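Local coordinates for protein AT5g51070/K3K7_27 (Arabidopsis thaliana, PDB 5GKM) that is the N-terminal domain of the Clp chaperone ClpD, whose full-length protein probably binds and hydrolyses ATP as a Clp-family ATPase, at residues T11-R16 and A119-A124. Sequence-based numbering, arbitrary orientation.
Sequences TERAIR and APEHIA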
loop_
_atom_site.group_PDB
_atom_site.type_symbol
_atom_site.label_atom_id
_atom_site.label_comp_id
_atom_site.label_asym_id
_atom_site.label_seq_id
_atom_site.Cartn_x
_atom_site.Cartn_y
_atom_site.Cartn_z
ATOM N N THR A 11 -2.313 -12.399 5.650
ATOM C CA THR A 11 -2.815 -13.330 4.704
ATOM C C THR A 11 -1.914 -13.435 3.478
ATOM O O THR A 11 -1.107 -12.601 3.197
ATOM C CB THR A 11 -4.221 -13.012 4.210
ATOM O OG1 THR A 11 -4.209 -11.866 3.367
ATOM C CG2 THR A 11 -5.163 -12.803 5.390
ATOM N N GLU A 12 -2.118 -14.538 2.777
ATOM C CA GLU A 12 -1.419 -14.728 1.420
ATOM C C GLU A 12 -1.561 -13.487 0.360
ATOM O O GLU A 12 -0.613 -13.065 -0.156
ATOM C CB GLU A 12 -1.893 -16.018 0.734
ATOM C CG GLU A 12 -1.256 -16.252 -0.606
ATOM C CD GLU A 12 -1.965 -17.334 -1.434
ATOM O OE1 GLU A 12 -2.827 -18.071 -0.920
ATOM O OE2 GLU A 12 -1.753 -17.373 -2.649
ATOM N N ARG A 13 -2.760 -12.934 0.330
ATOM C CA ARG A 13 -2.991 -11.758 -0.433
ATOM C C ARG A 13 -2.198 -10.596 0.132
ATOM O O ARG A 13 -1.726 -9.811 -0.613
ATOM C CB ARG A 13 -4.447 -11.321 -0.486
ATOM C CG ARG A 13 -5.393 -12.320 -1.103
ATOM C CD ARG A 13 -6.806 -11.773 -1.252
ATOM N NE ARG A 13 -6.761 -10.492 -1.895
ATOM C CZ ARG A 13 -7.496 -9.466 -1.547
ATOM N NH1 ARG A 13 -8.380 -9.588 -0.588
ATOM N NH2 ARG A 13 -7.306 -8.309 -2.154
ATOM N N ALA A 14 -2.185 -10.462 1.438
ATOM C CA ALA A 14 -1.498 -9.322 1.994
ATOM C C ALA A 14 0.010 -9.379 1.711
ATOM O O ALA A 14 0.619 -8.405 1.459
ATOM C CB ALA A 14 -1.750 -9.229 3.478
ATOM N N ILE A 15 0.534 -10.572 1.856
ATOM C CA ILE A 15 1.944 -10.794 1.629
ATOM C C ILE A 15 2.280 -10.516 0.168
ATOM O O ILE A 15 3.264 -9.948 -0.098
ATOM C CB ILE A 15 2.367 -12.229 2.003
ATOM C CG1 ILE A 15 2.166 -12.490 3.482
ATOM C CG2 ILE A 15 3.788 -12.526 1.563
ATOM C CD1 ILE A 15 3.177 -11.820 4.288
ATOM N N ARG A 16 1.404 -10.917 -0.731
ATOM C CA ARG A 16 1.639 -10.673 -2.121
ATOM C C ARG A 16 1.657 -9.178 -2.428
ATOM O O ARG A 16 2.481 -8.707 -3.127
ATOM C CB ARG A 16 0.625 -11.420 -2.969
ATOM C CG ARG A 16 0.792 -11.324 -4.454
ATOM C CD ARG A 16 -0.340 -12.095 -5.126
ATOM N NE ARG A 16 -0.353 -13.479 -4.746
ATOM C CZ ARG A 16 -1.400 -14.072 -4.228
ATOM N NH1 ARG A 16 -2.508 -13.376 -3.974
ATOM N NH2 ARG A 16 -1.320 -15.337 -3.943
ATOM N N ALA A 119 -5.405 -8.673 6.418
ATOM C CA ALA A 119 -5.656 -8.712 5.010
ATOM C C ALA A 119 -5.221 -7.429 4.325
ATOM O O ALA A 119 -4.943 -6.492 4.911
ATOM C CB ALA A 119 -7.118 -9.003 4.723
ATOM N N PRO A 120 -5.244 -7.459 2.996
ATOM C CA PRO A 120 -4.903 -6.234 2.268
ATOM C C PRO A 120 -5.826 -5.051 2.654
ATOM O O PRO A 120 -5.443 -3.936 2.623
ATOM C CB PRO A 120 -5.147 -6.628 0.800
ATOM C CG PRO A 120 -4.873 -8.054 0.761
ATOM C CD PRO A 120 -5.446 -8.568 2.050
ATOM N N GLU A 121 -7.052 -5.399 2.983
ATOM C CA GLU A 121 -8.020 -4.399 3.339
ATOM C C GLU A 121 -7.636 -3.671 4.633
ATOM O O GLU A 121 -7.844 -2.539 4.754
ATOM C CB GLU A 121 -9.397 -5.004 3.403
ATOM C CG GLU A 121 -9.882 -5.373 2.035
ATOM C CD GLU A 121 -9.341 -6.689 1.489
ATOM O OE1 GLU A 121 -8.821 -7.518 2.164
ATOM O OE2 GLU A 121 -9.529 -6.844 0.334
ATOM N N HIS A 122 -7.082 -4.402 5.585
ATOM C CA HIS A 122 -6.567 -3.795 6.779
ATOM C C HIS A 122 -5.406 -2.882 6.483
ATOM O O HIS A 122 -5.254 -1.883 7.088
ATOM C CB HIS A 122 -6.070 -4.822 7.772
ATOM C CG HIS A 122 -7.140 -5.740 8.309
ATOM N ND1 HIS A 122 -7.178 -7.046 8.070
ATOM C CD2 HIS A 122 -8.219 -5.469 9.094
ATOM C CE1 HIS A 122 -8.218 -7.569 8.684
ATOM N NE2 HIS A 122 -8.858 -6.605 9.296
ATOM N N ILE A 123 -4.543 -3.315 5.578
ATOM C CA ILE A 123 -3.435 -2.486 5.137
ATOM C C ILE A 123 -3.923 -1.217 4.457
ATOM O O ILE A 123 -3.397 -0.200 4.652
ATOM C CB ILE A 123 -2.422 -3.227 4.210
ATOM C CG1 ILE A 123 -1.878 -4.459 4.939
ATOM C CG2 ILE A 123 -1.339 -2.261 3.735
ATOM C CD1 ILE A 123 -1.064 -5.411 4.089
ATOM N N ALA A 124 -4.949 -1.354 3.644
ATOM C CA ALA A 124 -5.508 -0.166 3.020
ATOM C C ALA A 124 -6.081 0.831 4.035
ATOM O O ALA A 124 -5.897 1.971 3.901
ATOM C CB ALA A 124 -6.576 -0.540 1.996
#
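P120 presses its ring into the first turn of helix 12-27, its CG 3.5 Å from R13 CB, while the guanidinium of R13 folds back so that the same CG lies over the centre of one of its faces. A bend at chi3 brings the group there. At the guanidinium edge, R13 NH1 donates to the syn lone pair of E121 OE2, 3.1 Å away and fairly straight at 162°, although the guanidinium and carboxylate planes are turned 54° apart. Each charge has a second partner: E45 takes R13 NH2, and R156 of helix 146-158 takes E121 OE2. Next to the proline, A14 is small enough for the backbones to close in, and its CB meets I123 CD1 at 3.9 Å. T11 OG1, 3.8 Å from P120 CD, also accepts from A14 N at 3.1 Å, capping its helix. Proline, which has no N-H to donate, suits the first turn of helix 120-130, where no earlier helical carbonyl awaits one, and just before it A119 N donates to H122 ND1 at 2.9 Å, in the ring plane. L42 of helix 35-45 packs on both P120 and I123. The contact thus joins the first turns of two helices, whose axes here run 52° apart, within the all-helical Clp R domain.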